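Local atomic coordinates of BH0236 protein (Bacillus halodurans, PDB entry 5T7A), a protein that probably binds beta-1,3-glucan as a family 56 carbohydrate-binding module, a role in which it would assist recognition and hydrolysis of that polysaccharide. Residues Y102-G106 against P107-T111. Numbering follows the deposited sequence.
With EDO (1,2-ethanediol), chain C; EDO (1,2-ethanediol), chain D.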
ATOM      1  N   TYR A 102       8.680   5.676   0.580  1.00  8.46           N
ATOM      2  CA  TYR A 102       9.442   5.024  -0.453  1.00  8.67           C
ATOM      3  C   TYR A 102      10.754   5.702  -0.702  1.00  9.33           C
ATOM      4  O   TYR A 102      10.881   6.896  -0.656  1.00  9.06           O
ATOM      5  CB  TYR A 102       8.671   4.975  -1.772  1.00  8.37           C
ATOM      6  CG  TYR A 102       8.272   6.258  -2.355  1.00  8.19           C
ATOM      7  CD1 TYR A 102       7.134   6.932  -1.952  1.00  8.19           C
ATOM      8  CD2 TYR A 102       9.018   6.803  -3.437  1.00  8.94           C
ATOM      9  CE1 TYR A 102       6.783   8.139  -2.565  1.00  7.71           C
ATOM     10  CE2 TYR A 102       8.664   7.979  -4.036  1.00  8.08           C
ATOM     11  CZ  TYR A 102       7.529   8.655  -3.630  1.00  7.92           C
ATOM     12  OH  TYR A 102       7.162   9.834  -4.209  1.00  8.48           O
ATOM     13  N   GLU A 103      11.750   4.886  -0.967  1.00 10.36           N
ATOM     14  CA  GLU A 103      13.076   5.416  -1.285  1.00  9.69           C
ATOM     15  C   GLU A 103      13.106   5.704  -2.814  1.00  9.91           C
ATOM     16  O   GLU A 103      12.499   4.977  -3.643  1.00 10.12           O
ATOM     17  CB  GLU A 103      14.086   4.378  -0.925  1.00 10.16           C
ATOM     18  CG  GLU A 103      15.537   4.830  -1.029  1.00  9.81           C
ATOM     19  CD  GLU A 103      16.157   4.581  -2.374  1.00 11.76           C
ATOM     20  OE1 GLU A 103      15.603   3.872  -3.247  1.00 11.21           O
ATOM     21  OE2 GLU A 103      17.281   5.138  -2.570  1.00 13.24           O
ATOM     22  N   LYS A 104      13.824   6.738  -3.206  0.50  9.94           N
ATOM     23  CA  LYS A 104      14.029   7.008  -4.636  0.50  9.68           C
ATOM     24  C   LYS A 104      15.360   7.726  -4.796  0.50 10.56           C
ATOM     25  O   LYS A 104      15.470   8.874  -4.455  0.50 10.29           O
ATOM     26  CB  LYS A 104      12.902   7.887  -5.212  0.50 10.31           C
ATOM     27  CG  LYS A 104      13.057   8.212  -6.716  0.50  9.95           C
ATOM     28  CD  LYS A 104      11.872   8.933  -7.353  0.50  9.71           C
ATOM     29  CE  LYS A 104      11.880  10.411  -6.959  0.50  9.23           C
ATOM     30  NZ  LYS A 104      11.345  11.314  -7.994  0.50  9.22           N
ATOM     31  N   LEU A 105      16.359   7.027  -5.309  1.00 11.40           N
ATOM     32  CA  LEU A 105      17.658   7.691  -5.677  1.00 11.97           C
ATOM     33  C   LEU A 105      18.348   8.340  -4.447  1.00 11.47           C
ATOM     34  O   LEU A 105      19.040   9.350  -4.585  1.00 14.01           O
ATOM     35  CB  LEU A 105      17.458   8.712  -6.804  1.00 11.76           C
ATOM     36  CG  LEU A 105      16.928   8.064  -8.076  1.00 13.25           C
ATOM     37  CD1 LEU A 105      16.583   9.142  -9.098  1.00 13.36           C
ATOM     38  CD2 LEU A 105      17.819   6.989  -8.652  1.00 14.91           C
ATOM     39  N   GLY A 106      18.128   7.737  -3.279  1.00 12.01           N
ATOM     40  CA  GLY A 106      18.835   8.038  -2.035  1.00 11.08           C
ATOM     41  C   GLY A 106      17.904   8.417  -0.898  1.00 10.02           C
ATOM     42  O   GLY A 106      17.791   7.668   0.083  1.00 12.81           O
ATOM     43  N   PRO A 107      17.209   9.543  -1.041  1.00 10.36           N
ATOM     44  CA  PRO A 107      16.245   9.971  -0.010  1.00 11.51           C
ATOM     45  C   PRO A 107      14.989   9.159  -0.042  1.00 11.27           C
ATOM     46  O   PRO A 107      14.816   8.321  -0.942  1.00 11.18           O
ATOM     47  CB  PRO A 107      15.869  11.360  -0.421  1.00 12.39           C
ATOM     48  CG  PRO A 107      16.784  11.705  -1.514  1.00 14.46           C
ATOM     49  CD  PRO A 107      17.267  10.496  -2.125  1.00 11.47           C
ATOM     50  N   GLN A 108      14.151   9.396   0.956  1.00 11.37           N
ATOM     51  CA  GLN A 108      12.828   8.786   1.020  1.00 11.28           C
ATOM     52  C   GLN A 108      11.754   9.872   1.080  1.00 11.59           C
ATOM     53  O   GLN A 108      11.968  11.021   1.458  1.00 12.03           O
ATOM     54  CB  GLN A 108      12.675   7.845   2.191  1.00 11.59           C
ATOM     55  CG  GLN A 108      12.925   8.518   3.534  1.00 12.69           C
ATOM     56  CD  GLN A 108      12.713   7.520   4.684  1.00 11.93           C
ATOM     57  OE1 GLN A 108      13.117   6.350   4.599  1.00 14.75           O
ATOM     58  NE2 GLN A 108      12.041   7.944   5.710  1.00 14.59           N
ATOM     59  N   TYR A 109      10.579   9.446   0.669  1.00  9.12           N
ATOM     60  CA  TYR A 109       9.428  10.302   0.542  1.00  8.93           C
ATOM     61  C   TYR A 109       8.193   9.604   1.080  1.00  8.41           C
ATOM     62  O   TYR A 109       8.065   8.404   0.956  1.00  8.69           O
ATOM     63  CB  TYR A 109       9.207  10.674  -0.955  1.00  8.88           C
ATOM     64  CG  TYR A 109      10.446  11.261  -1.577  1.00  9.69           C
ATOM     65  CD1 TYR A 109      10.750  12.602  -1.433  1.00 10.87           C
ATOM     66  CD2 TYR A 109      11.351  10.449  -2.268  1.00 10.94           C
ATOM     67  CE1 TYR A 109      11.929  13.116  -1.922  1.00 10.64           C
ATOM     68  CE2 TYR A 109      12.523  10.971  -2.797  1.00 11.76           C
ATOM     69  CZ  TYR A 109      12.779  12.310  -2.638  1.00 12.83           C
ATOM     70  OH  TYR A 109      13.957  12.880  -3.185  1.00 12.63           O
ATOM     71  N   THR A 110       7.265  10.365   1.652  1.00  7.82           N
ATOM     72  CA  THR A 110       6.035   9.808   2.198  1.00  8.45           C
ATOM     73  C   THR A 110       4.796  10.390   1.577  1.00  8.21           C
ATOM     74  O   THR A 110       4.695  11.605   1.360  1.00  9.33           O
ATOM     75  CB  THR A 110       6.016  10.033   3.721  1.00  8.36           C
ATOM     76  OG1 THR A 110       7.188   9.420   4.354  1.00  9.20           O
ATOM     77  CG2 THR A 110       4.767   9.462   4.379  1.00  9.63           C
ATOM     78  N   THR A 111       3.854   9.519   1.279  1.00  8.19           N
ATOM     79  CA  THR A 111       2.627   9.927   0.661  1.00  8.52           C
ATOM     80  C   THR A 111       1.550  10.334   1.701  1.00  8.28           C
ATOM     81  O   THR A 111       1.644  10.043   2.868  1.00  9.46           O
ATOM     82  CB  THR A 111       2.051   8.775  -0.205  1.00  8.73           C
ATOM     83  OG1 THR A 111       1.429   7.756   0.609  1.00  8.19           O
ATOM     84  CG2 THR A 111       3.089   8.182  -1.102  1.00  8.84           C
TER
HETATM   85  C1  EDO C1101      10.016  13.079  -4.900  1.00 12.79           C
HETATM   86  O1  EDO C1101       9.392  12.868  -6.223  1.00 13.57           O
HETATM   87  C2  EDO C1101       9.862  14.539  -4.590  1.00 12.14           C
HETATM   88  O2  EDO C1101      10.722  15.277  -5.410  1.00 11.47           O
HETATM   89  C1  EDO D1102      17.909   5.872   3.471  1.00 21.35           C
HETATM   90  O1  EDO D1102      19.194   6.306   2.924  1.00 26.07           O
HETATM   91  C2  EDO D1102      16.904   6.278   2.462  1.00 22.40           C
HETATM   92  O2  EDO D1102      16.558   7.537   2.641  1.00 25.79           O
HETATM   93  O   HOH W   1      15.246  11.530  -5.199  1.00 14.55           O
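The carbonyl oxygen of Pro107 accepts one strong, nearly straight bond from across the turn, from Lys104 N to Pro107 O at 2.9 Å, supplemented by a weaker CA-H...O contact from Glu103 CA. Two more backbone bonds continue the closure in the hydrogen-bonded antiparallel pair Tyr102-Tyr109, the shorter from Tyr102 N to Tyr109 O at 2.8 Å. Round the bend, Gly106 adopts backbone angles that would jam a CB against the preceding carbonyl, so glycine fits; Gly106 N donates to Glu103 OE2 (2.8 Å) from above the carboxylate plane, while Arg58 forms a salt bridge with that oxygen. Pro107 suits the next position because its phi of -75° is one a proline ring can adopt.

Tyr102 CG stands between the backbone N and the carbonyl carbon (chi1 60°), swinging the ring across to its neighbour. Tyr109 CB lies over one face in a CH-pi contact, 4.0 Å from the centroid of the Tyr102 ring, and Thr111 CG2 meets the edge. The two rings are inclined at 44°. Tyr102 OH is hydrogen-bonded to Asp34 OD2, which suits tyrosine rather than phenylalanine here. Replacing Tyr102 by an alanine would probably leave Tyr109 CB and Thr111 CG2 without their aromatic surface and Asp34 without its hydroxyl partner. Lys104 CB touches the edge of the Tyr109 ring, whereas an ethanediol, probably from the crystallisation liquor, lies over a face. One water bridges Lys104 O and Tyr109 OH.

These residues form the end of the hairpin joining strands 95-103 and 108-117; the latter is one of the two edge strands of the chain's antiparallel sheet, and strand 60-66 flanks 95-103 on its other side.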